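Side-chain contacts in putative endonuclease/exonuclease/phosphatase family protein (Bacteroides vulgatus ATCC 8482, PDB 3G6S), which probably hydrolyses phosphodiester bonds as an endonuclease or exonuclease of the DNase I-like fold: residues N50-L55 with G76-L81; N10-N15 with Q24-R29; E38-G43 with K85-V90. One frame throughout, in Å; residues are numbered along the deposited sequence.

How the contacts relate
All three contacts lie around the N-terminal part of a DNase I-like sandwich, in which a seven-stranded and a six-stranded sheet pack together. Contact 2 comes first along the chain, closing the loop between strand 2-10 and helix 27-36. Contact 3 then joins the start of strand 41-45 to residues 85-90, and contact 1 is nested within the loop it encloses. Contacts 1 and 2 touch, with centres 11 Å apart; contact 1 meets contact 3 through Leu81, their centres 16 Å apart; contacts 2 and 3 do not touch, with 21 Å between centres. Helix packing, loop closure and sheet-to-sheet bridging thus fall in neighbouring parts of one domain.

Contact 1: N50-L55 with G76-L81; sequences NQFQDL and GEYAPL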
loop_
_atom_site.group_PDB
_atom_site.type_symbol
_atom_site.label_atom_id
_atom_site.label_comp_id
_atom_site.label_asym_id
_atom_site.label_seq_id
_atom_site.Cartn_x
_atom_site.Cartn_y
_atom_site.Cartn_z
ATOM N N ASN A 50 9.912 0.254 15.050
ATOM C CA ASN A 50 10.720 1.442 15.246
ATOM C C ASN A 50 10.526 2.371 14.056
ATOM O O ASN A 50 10.515 3.588 14.219
ATOM C CB ASN A 50 12.184 1.057 15.398
ATOM C CG ASN A 50 12.714 0.349 14.190
ATOM O OD1 ASN A 50 13.137 0.986 13.226
ATOM N ND2 ASN A 50 12.687 -0.981 14.220
ATOM N N GLN A 51 10.358 1.796 12.862
ATOM C CA GLN A 51 10.152 2.604 11.654
ATOM C C GLN A 51 8.758 3.241 11.692
ATOM O O GLN A 51 8.564 4.373 11.246
ATOM C CB GLN A 51 10.272 1.759 10.384
ATOM C CG GLN A 51 11.573 1.012 10.245
ATOM C CD GLN A 51 11.632 0.190 8.982
ATOM O OE1 GLN A 51 12.038 0.679 7.934
ATOM N NE2 GLN A 51 11.205 -1.063 9.068
ATOM N N PHE A 52 7.785 2.509 12.219
ATOM C CA PHE A 52 6.448 3.042 12.321
ATOM C C PHE A 52 6.519 4.277 13.211
ATOM O O PHE A 52 5.947 5.318 12.886
ATOM C CB PHE A 52 5.523 2.011 12.940
ATOM C CG PHE A 52 4.103 2.462 13.033
ATOM C CD1 PHE A 52 3.294 2.493 11.904
ATOM C CD2 PHE A 52 3.566 2.850 14.250
ATOM C CE1 PHE A 52 1.962 2.900 11.987
ATOM C CE2 PHE A 52 2.238 3.260 14.344
ATOM C CZ PHE A 52 1.433 3.283 13.208
ATOM N N GLN A 53 7.229 4.162 14.332
ATOM C CA GLN A 53 7.372 5.284 15.267
ATOM C C GLN A 53 8.089 6.482 14.643
ATOM O O GLN A 53 7.752 7.628 14.937
ATOM C CB GLN A 53 8.121 4.846 16.532
ATOM C CG GLN A 53 7.290 4.010 17.502
ATOM C CD GLN A 53 6.005 4.722 17.947
ATOM O OE1 GLN A 53 5.038 4.831 17.183
ATOM N NE2 GLN A 53 5.996 5.213 19.185
ATOM N N ASP A 54 9.083 6.228 13.793
ATOM C CA ASP A 54 9.793 7.325 13.156
ATOM C C ASP A 54 8.855 8.067 12.215
ATOM O O ASP A 54 8.917 9.293 12.110
ATOM C CB ASP A 54 10.999 6.827 12.360
ATOM C CG ASP A 54 12.067 6.227 13.237
ATOM O OD1 ASP A 54 12.180 6.640 14.416
ATOM O OD2 ASP A 54 12.805 5.346 12.744
ATOM N N LEU A 55 7.991 7.326 11.523
ATOM C CA LEU A 55 7.054 7.954 10.598
ATOM C C LEU A 55 6.131 8.901 11.361
ATOM O O LEU A 55 5.918 10.041 10.942
ATOM C CB LEU A 55 6.212 6.909 9.853
ATOM C CG LEU A 55 6.705 6.323 8.518
ATOM C CD1 LEU A 55 7.592 7.321 7.774
ATOM C CD2 LEU A 55 7.474 5.046 8.779
ATOM N N GLY A 76 6.922 -7.930 14.188
ATOM C CA GLY A 76 6.807 -8.158 12.759
ATOM C C GLY A 76 6.616 -6.899 11.940
ATOM O O GLY A 76 6.549 -5.796 12.488
ATOM N N GLU A 77 6.528 -7.056 10.624
ATOM C CA GLU A 77 6.350 -5.904 9.750
ATOM C C GLU A 77 4.894 -5.427 9.738
ATOM O O GLU A 77 3.958 -6.220 9.794
ATOM C CB GLU A 77 6.787 -6.240 8.319
ATOM C CG GLU A 77 8.112 -6.981 8.235
ATOM C CD GLU A 77 8.637 -7.104 6.809
ATOM O OE1 GLU A 77 7.831 -7.342 5.884
ATOM O OE2 GLU A 77 9.864 -6.979 6.613
ATOM N N TYR A 78 4.719 -4.116 9.697
ATOM C CA TYR A 78 3.402 -3.505 9.636
ATOM C C TYR A 78 3.071 -3.274 8.171
ATOM O O TYR A 78 3.951 -3.300 7.306
ATOM C CB TYR A 78 3.411 -2.128 10.298
ATOM C CG TYR A 78 3.488 -2.100 11.802
ATOM C CD1 TYR A 78 2.511 -1.438 12.545
ATOM C CD2 TYR A 78 4.553 -2.687 12.485
ATOM C CE1 TYR A 78 2.585 -1.356 13.924
ATOM C CE2 TYR A 78 4.637 -2.613 13.872
ATOM C CZ TYR A 78 3.644 -1.945 14.580
ATOM O OH TYR A 78 3.697 -1.867 15.946
ATOM N N ALA A 79 1.797 -3.021 7.901
ATOM C CA ALA A 79 1.321 -2.687 6.552
ATOM C C ALA A 79 0.325 -1.575 6.876
ATOM O O ALA A 79 -0.858 -1.674 6.582
ATOM C CB ALA A 79 0.627 -3.884 5.927
ATOM N N PRO A 80 0.821 -0.483 7.476
ATOM C CA PRO A 80 0.051 0.687 7.901
ATOM C C PRO A 80 -0.452 1.661 6.853
ATOM O O PRO A 80 -0.000 1.674 5.709
ATOM C CB PRO A 80 1.005 1.370 8.869
ATOM C CG PRO A 80 2.323 1.226 8.141
ATOM C CD PRO A 80 2.270 -0.199 7.565
ATOM N N LEU A 81 -1.410 2.472 7.290
ATOM C CA LEU A 81 -2.030 3.513 6.491
ATOM C C LEU A 81 -1.838 4.841 7.218
ATOM O O LEU A 81 -2.212 4.976 8.382
ATOM C CB LEU A 81 -3.530 3.241 6.331
ATOM C CG LEU A 81 -3.918 2.257 5.226
ATOM C CD1 LEU A 81 -5.347 1.805 5.431
ATOM C CD2 LEU A 81 -3.730 2.912 3.859
#
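Phe52 and Tyr78 mark the nearest approach of the two backbones, their CA atoms 7.7 Å apart. Here helix 49-58 packs on the loop that leads into strand 81-84 of the seven-stranded sheet, within the DNase I-like sandwich. Residues 50-55 form regular helical turns, with Asp54 N bonded to Asn50 O, whereas 76-80 run extended and become a strand at Leu81. Backbone bonds from Tyr78 to Val47 and from Pro80 to Met44 tie the irregular segment to strand 41-45 and the turn after it. The helix that follows strand 41-45 lies against the lead-in to strand 81-84, the antiparallel neighbour of 41-45.

The contact is carried by three side chains and is apolar. The Phe52 and Tyr78 rings form an offset stack, with centroids 5.0 Å apart and planes inclined by only 16°. Their overlap is partial: Tyr78 CE1 stands 4.2 Å above the Phe52 plane, displaced toward the rim, and Phe52 CG lies over a face of the tyrosine. The closest atoms of this pair are the two CD1 carbons, at 4.1 Å. Phe52 reaches the stack because its CG is anti to the backbone N (chi1 -178°), which carries the ring off the helix toward the facing segment.

Leu81 starts away from the helix and touches Ala134 and Asn136 of strand 131-138 in the second sheet. Phe82, one residue further on, brings its ring against Phe52 with the planes at about 55°. Pro80 completes the seat of the phenylalanine from the edge rather than the face: its CB lies near the plane of the Phe52 ring, 3.6 Å from CE1, and its CG is 4.1 Å from CD1.

Contact 2: N10-N15 with Q24-R29; sequences NIRYDN and QYRKDR
Ile11 and Arg26 are 9.0 Å apart at their CA atoms, and Asp14 and Gln24 7.9 Å, so the loop after strand 2-10 and the approach to helix 27-36 are bridged by side chains. Arg26, bent at chi3 (-77°), spreads its guanidinium against the loop carbonyls. NH1 donates to Ile11 O at 3.0 Å, though this oxygen is tilted 31° from the guanidinium plane; NH2 donates to Arg12 O at 3.2 Å, with that oxygen close to the plane. Water 1, at the guanidinium edge, accepts from NH2 and donates to Tyr13 O at 2.7 Å. NE donates a hydrogen bond to Asn21 O, and NH1 a further one to Leu248 O. Nearer the surface, Gln24 NE2 makes a weak bond to Asp14 OD2 at 3.4 Å.

Asn10 OD1 receives Arg12 N in an Asx turn, while its ND2 bonds Glu46 and Asp172, a grouping consistent with the family's active site. A leucine in place of Arg26 would probably deprive the carbonyls of Ile11, Arg12, Asn21 and Leu248 of a shared donor, and water 1 of a partner. One cation thus gathers several main-chain oxygens, and the negative ends of their dipoles are likely to stabilise its charge.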
loop_
_atom_site.group_PDB
_atom_site.type_symbol
_atom_site.label_atom_id
_atom_site.label_comp_id
_atom_site.label_asym_id
_atom_site.label_seq_id
_atom_site.Cartn_x
_atom_site.Cartn_y
_atom_site.Cartn_z
ATOM N N ASN A 10 6.580 0.771 -0.419
ATOM C CA ASN A 10 7.309 -0.217 0.381
ATOM C C ASN A 10 8.570 0.533 0.816
ATOM O O ASN A 10 9.365 0.955 -0.021
ATOM C CB ASN A 10 7.695 -1.429 -0.486
ATOM C CG ASN A 10 8.341 -2.558 0.326
ATOM O OD1 ASN A 10 9.101 -2.317 1.270
ATOM N ND2 ASN A 10 8.061 -3.794 -0.061
ATOM N N ILE A 11 8.763 0.697 2.117
ATOM C CA ILE A 11 9.916 1.436 2.592
ATOM C C ILE A 11 11.158 0.609 2.908
ATOM O O ILE A 11 12.182 1.167 3.289
ATOM C CB ILE A 11 9.549 2.256 3.832
ATOM C CG1 ILE A 11 9.161 1.335 4.978
ATOM C CG2 ILE A 11 8.376 3.172 3.512
ATOM C CD1 ILE A 11 8.945 2.066 6.268
ATOM N N ARG A 12 11.077 -0.711 2.740
ATOM C CA ARG A 12 12.205 -1.602 3.039
ATOM C C ARG A 12 12.451 -1.620 4.547
ATOM O O ARG A 12 12.939 -0.641 5.110
ATOM C CB ARG A 12 13.471 -1.127 2.323
ATOM C CG ARG A 12 14.722 -1.866 2.745
ATOM C CD ARG A 12 14.695 -3.318 2.333
ATOM N NE ARG A 12 15.807 -4.038 2.941
ATOM C CZ ARG A 12 16.073 -5.326 2.751
ATOM N NH1 ARG A 12 15.306 -6.060 1.958
ATOM N NH2 ARG A 12 17.108 -5.885 3.364
ATOM N N TYR A 13 12.129 -2.731 5.199
ATOM C CA TYR A 13 12.306 -2.823 6.641
ATOM C C TYR A 13 13.724 -2.467 7.089
ATOM O O TYR A 13 14.689 -2.624 6.335
ATOM C CB TYR A 13 11.927 -4.224 7.139
ATOM C CG TYR A 13 12.940 -5.290 6.821
ATOM C CD1 TYR A 13 13.991 -5.562 7.695
ATOM C CD2 TYR A 13 12.852 -6.029 5.645
ATOM C CE1 TYR A 13 14.928 -6.549 7.406
ATOM C CE2 TYR A 13 13.784 -7.017 5.345
ATOM C CZ TYR A 13 14.817 -7.274 6.227
ATOM O OH TYR A 13 15.742 -8.256 5.936
ATOM N N ASP A 14 13.820 -1.975 8.321
ATOM C CA ASP A 14 15.082 -1.577 8.941
ATOM C C ASP A 14 16.030 -2.763 9.095
ATOM O O ASP A 14 15.770 -3.679 9.874
ATOM C CB ASP A 14 14.815 -0.970 10.324
ATOM C CG ASP A 14 16.085 -0.475 11.009
ATOM O OD1 ASP A 14 17.145 -1.121 10.859
ATOM O OD2 ASP A 14 16.016 0.557 11.715
ATOM N N ASN A 15 17.136 -2.730 8.359
ATOM C CA ASN A 15 18.131 -3.795 8.419
ATOM C C ASN A 15 19.544 -3.209 8.449
ATOM O O ASN A 15 20.022 -2.675 7.441
ATOM C CB ASN A 15 17.985 -4.719 7.213
ATOM C CG ASN A 15 19.002 -5.836 7.220
ATOM O OD1 ASN A 15 19.801 -5.952 8.154
ATOM N ND2 ASN A 15 18.981 -6.669 6.181
ATOM N N GLN A 24 18.058 4.266 8.793
ATOM C CA GLN A 24 18.509 5.476 9.471
ATOM C C GLN A 24 18.908 6.581 8.488
ATOM O O GLN A 24 18.732 7.762 8.782
ATOM C CB GLN A 24 19.679 5.158 10.410
ATOM C CG GLN A 24 19.328 4.189 11.550
ATOM C CD GLN A 24 18.090 4.613 12.339
ATOM O OE1 GLN A 24 17.972 5.767 12.759
ATOM N NE2 GLN A 24 17.169 3.674 12.554
ATOM N N TYR A 25 19.420 6.201 7.319
ATOM C CA TYR A 25 19.841 7.182 6.320
ATOM C C TYR A 25 18.735 7.550 5.331
ATOM O O TYR A 25 18.944 8.367 4.437
ATOM C CB TYR A 25 21.059 6.659 5.540
ATOM C CG TYR A 25 22.186 6.160 6.416
ATOM C CD1 TYR A 25 22.815 7.008 7.328
ATOM C CD2 TYR A 25 22.595 4.828 6.362
ATOM C CE1 TYR A 25 23.823 6.541 8.175
ATOM C CE2 TYR A 25 23.600 4.349 7.202
ATOM C CZ TYR A 25 24.208 5.207 8.109
ATOM O OH TYR A 25 25.171 4.725 8.968
ATOM N N ARG A 26 17.556 6.960 5.500
ATOM C CA ARG A 26 16.450 7.220 4.594
ATOM C C ARG A 26 15.254 7.845 5.292
ATOM O O ARG A 26 14.400 8.453 4.641
ATOM C CB ARG A 26 16.052 5.913 3.910
ATOM C CG ARG A 26 17.237 5.266 3.213
ATOM C CD ARG A 26 16.866 4.041 2.396
ATOM N NE ARG A 26 16.630 2.842 3.205
ATOM C CZ ARG A 26 15.444 2.470 3.677
ATOM N NH1 ARG A 26 14.366 3.207 3.434
ATOM N NH2 ARG A 26 15.332 1.341 4.362
ATOM N N LYS A 27 15.215 7.695 6.616
ATOM C CA LYS A 27 14.143 8.226 7.463
ATOM C C LYS A 27 13.647 9.601 7.024
ATOM O O LYS A 27 12.482 9.761 6.684
ATOM C CB LYS A 27 14.609 8.360 8.917
ATOM C CG LYS A 27 15.035 7.080 9.619
ATOM C CD LYS A 27 15.108 7.290 11.148
ATOM C CE LYS A 27 15.957 8.503 11.540
ATOM N NZ LYS A 27 15.747 8.874 12.961
ATOM N N ASP A 28 14.536 10.592 7.064
ATOM C CA ASP A 28 14.179 11.950 6.701
ATOM C C ASP A 28 13.774 12.101 5.252
ATOM O O ASP A 28 12.808 12.811 4.949
ATOM C CB ASP A 28 15.326 12.899 7.025
ATOM C CG ASP A 28 15.418 13.207 8.512
ATOM O OD1 ASP A 28 15.417 12.246 9.321
ATOM O OD2 ASP A 28 15.489 14.404 8.878
ATOM N N ARG A 29 14.501 11.439 4.355
ATOM C CA ARG A 29 14.193 11.513 2.930
ATOM C C ARG A 29 12.763 11.037 2.659
ATOM O O ARG A 29 12.043 11.660 1.884
ATOM C CB ARG A 29 15.192 10.665 2.128
ATOM C CG ARG A 29 16.620 11.180 2.153
ATOM C CD ARG A 29 17.406 10.702 0.937
ATOM N NE ARG A 29 17.939 9.349 1.075
ATOM C CZ ARG A 29 19.138 9.062 1.576
ATOM N NH1 ARG A 29 19.937 10.041 1.993
ATOM N NH2 ARG A 29 19.545 7.798 1.650
HETATM O O HOH W 1 16.653 -0.842 5.660
#

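Contact 3: E38-G43 with K85-V90; sequences ELDIVG and KDKYEV
Asp40 and Lys87 supply the electrostatic part of this contact, a salt bridge in which NZ donates to OD1 at 2.9 Å. The ammonium arrives on the syn side of the carboxylate but 29° out of its plane. Lys87 reaches so far because its chain is extended beyond CG (chi3 and chi4 both -176°), and its CD passes 3.3 Å from the same OD1. The other oxygen, OD2, accepts the backbone N of Arg5 on strand 2-10, so the carboxylate is held from two directions.

Tyr88 contributes packing instead. Its OH lies 3.1 Å from Asp40 CG, yet its angles to the carboxylate oxygens are too poor for hydrogen bonding. The carboxylate and ring planes are nearly perpendicular, at 79°, and Asp40 CB sits at the ring edge, 3.7 Å from CE2.

Apolar contacts flank the same ring. Ile41 CD1 lies over one face, and its CG1 is 4.2 Å from Tyr88 CE2; over the opposite face is Lys87 CB, 3.4 Å above the plane and offset toward the rim. The aromatic group is thereby held between an aliphatic branch from the facing segment and the preceding residue of its own. Val4 and Phe123 also touch it.

These interactions join the two sheets of the DNase I-like sandwich. Asp40 leads into strand 41-45, an inner strand of the seven-stranded sheet, beside strand 81-84, to which its backbone bonds at Arg84. Tyr88 begins strand 88-97, an outermost strand of the other sheet, so the contact straddles the passage between them. Because Asp40 is buried, the lysine charge and the Arg5 N-H together are likely to stabilise its ionised form, offsetting the cost of placing a carboxylate where the two sheets meet.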
loop_
_atom_site.group_PDB
_atom_site.type_symbol
_atom_site.label_atom_id
_atom_site.label_comp_id
_atom_site.label_asym_id
_atom_site.label_seq_id
_atom_site.Cartn_x
_atom_site.Cartn_y
_atom_site.Cartn_z
ATOM N N GLU A 38 2.641 16.219 -0.690
ATOM C CA GLU A 38 1.365 16.370 0.005
ATOM C C GLU A 38 0.453 15.167 -0.101
ATOM O O GLU A 38 -0.708 15.281 -0.490
ATOM C CB GLU A 38 0.634 17.598 -0.512
ATOM C CG GLU A 38 1.328 18.880 -0.162
ATOM C CD GLU A 38 0.535 20.082 -0.581
ATOM O OE1 GLU A 38 0.328 20.258 -1.806
ATOM O OE2 GLU A 38 0.111 20.844 0.317
ATOM N N LEU A 39 0.988 14.010 0.250
ATOM C CA LEU A 39 0.221 12.782 0.218
ATOM C C LEU A 39 -0.925 12.858 1.237
ATOM O O LEU A 39 -0.714 13.248 2.376
ATOM C CB LEU A 39 1.157 11.609 0.521
ATOM C CG LEU A 39 1.799 10.948 -0.703
ATOM C CD1 LEU A 39 2.167 11.982 -1.757
ATOM C CD2 LEU A 39 3.016 10.156 -0.262
ATOM N N ASP A 40 -2.135 12.506 0.812
ATOM C CA ASP A 40 -3.298 12.532 1.688
ATOM C C ASP A 40 -3.426 11.218 2.435
ATOM O O ASP A 40 -3.709 11.196 3.634
ATOM C CB ASP A 40 -4.587 12.757 0.890
ATOM C CG ASP A 40 -4.751 14.186 0.415
ATOM O OD1 ASP A 40 -4.618 15.112 1.243
ATOM O OD2 ASP A 40 -5.043 14.378 -0.790
ATOM N N ILE A 41 -3.239 10.121 1.713
ATOM C CA ILE A 41 -3.339 8.787 2.293
ATOM C C ILE A 41 -2.231 7.922 1.714
ATOM O O ILE A 41 -2.030 7.889 0.500
ATOM C CB ILE A 41 -4.702 8.148 1.994
ATOM C CG1 ILE A 41 -5.787 8.953 2.694
ATOM C CG2 ILE A 41 -4.718 6.712 2.477
ATOM C CD1 ILE A 41 -7.185 8.503 2.337
ATOM N N VAL A 42 -1.513 7.227 2.589
ATOM C CA VAL A 42 -0.409 6.385 2.164
ATOM C C VAL A 42 -0.472 4.997 2.784
ATOM O O VAL A 42 -0.610 4.864 3.996
ATOM C CB VAL A 42 0.950 7.001 2.574
ATOM C CG1 VAL A 42 2.086 6.220 1.931
ATOM C CG2 VAL A 42 1.008 8.458 2.193
ATOM N N GLY A 43 -0.380 3.969 1.952
ATOM C CA GLY A 43 -0.365 2.612 2.457
ATOM C C GLY A 43 1.072 2.174 2.263
ATOM O O GLY A 43 1.552 2.148 1.131
ATOM N N LYS A 85 -4.579 13.965 9.546
ATOM C CA LYS A 85 -5.469 14.040 10.711
ATOM C C LYS A 85 -6.606 15.038 10.518
ATOM O O LYS A 85 -7.754 14.758 10.860
ATOM C CB LYS A 85 -4.681 14.455 11.956
ATOM C CG LYS A 85 -3.356 13.740 12.117
ATOM C CD LYS A 85 -2.496 14.341 13.226
ATOM C CE LYS A 85 -2.970 13.921 14.606
ATOM N NZ LYS A 85 -1.989 14.296 15.664
ATOM N N ASP A 86 -6.267 16.201 9.966
ATOM C CA ASP A 86 -7.220 17.278 9.742
ATOM C C ASP A 86 -8.121 17.105 8.522
ATOM O O ASP A 86 -9.167 17.744 8.430
ATOM C CB ASP A 86 -6.474 18.619 9.655
ATOM C CG ASP A 86 -5.398 18.629 8.575
ATOM O OD1 ASP A 86 -4.414 17.850 8.682
ATOM O OD2 ASP A 86 -5.531 19.422 7.611
ATOM N N LYS A 87 -7.731 16.251 7.584
ATOM C CA LYS A 87 -8.548 16.042 6.394
ATOM C C LYS A 87 -9.534 14.890 6.487
ATOM O O LYS A 87 -10.673 15.014 6.043
ATOM C CB LYS A 87 -7.668 15.809 5.168
ATOM C CG LYS A 87 -7.203 17.053 4.453
ATOM C CD LYS A 87 -6.971 16.691 2.997
ATOM C CE LYS A 87 -6.410 17.831 2.187
ATOM N NZ LYS A 87 -6.307 17.417 0.761
ATOM N N TYR A 88 -9.101 13.773 7.062
ATOM C CA TYR A 88 -9.959 12.597 7.159
ATOM C C TYR A 88 -10.160 12.057 8.567
ATOM O O TYR A 88 -9.258 12.109 9.407
ATOM C CB TYR A 88 -9.382 11.482 6.292
ATOM C CG TYR A 88 -8.923 11.971 4.947
ATOM C CD1 TYR A 88 -9.834 12.189 3.913
ATOM C CD2 TYR A 88 -7.584 12.284 4.726
ATOM C CE1 TYR A 88 -9.421 12.713 2.697
ATOM C CE2 TYR A 88 -7.159 12.811 3.515
ATOM C CZ TYR A 88 -8.076 13.026 2.505
ATOM O OH TYR A 88 -7.660 13.573 1.311
ATOM N N GLU A 89 -11.353 11.526 8.815
ATOM C CA GLU A 89 -11.671 10.938 10.107
ATOM C C GLU A 89 -11.819 9.437 9.907
ATOM O O GLU A 89 -12.352 8.991 8.896
ATOM C CB GLU A 89 -12.977 11.503 10.642
ATOM C CG GLU A 89 -13.294 11.057 12.052
ATOM C CD GLU A 89 -14.776 11.138 12.347
ATOM O OE1 GLU A 89 -15.395 12.175 12.012
ATOM O OE2 GLU A 89 -15.325 10.169 12.921
ATOM N N VAL A 90 -11.336 8.659 10.866
ATOM C CA VAL A 90 -11.421 7.208 10.781
ATOM C C VAL A 90 -12.676 6.715 11.486
ATOM O O VAL A 90 -12.764 6.785 12.711
ATOM C CB VAL A 90 -10.204 6.541 11.436
ATOM C CG1 VAL A 90 -10.400 5.040 11.478
ATOM C CG2 VAL A 90 -8.950 6.891 10.660
#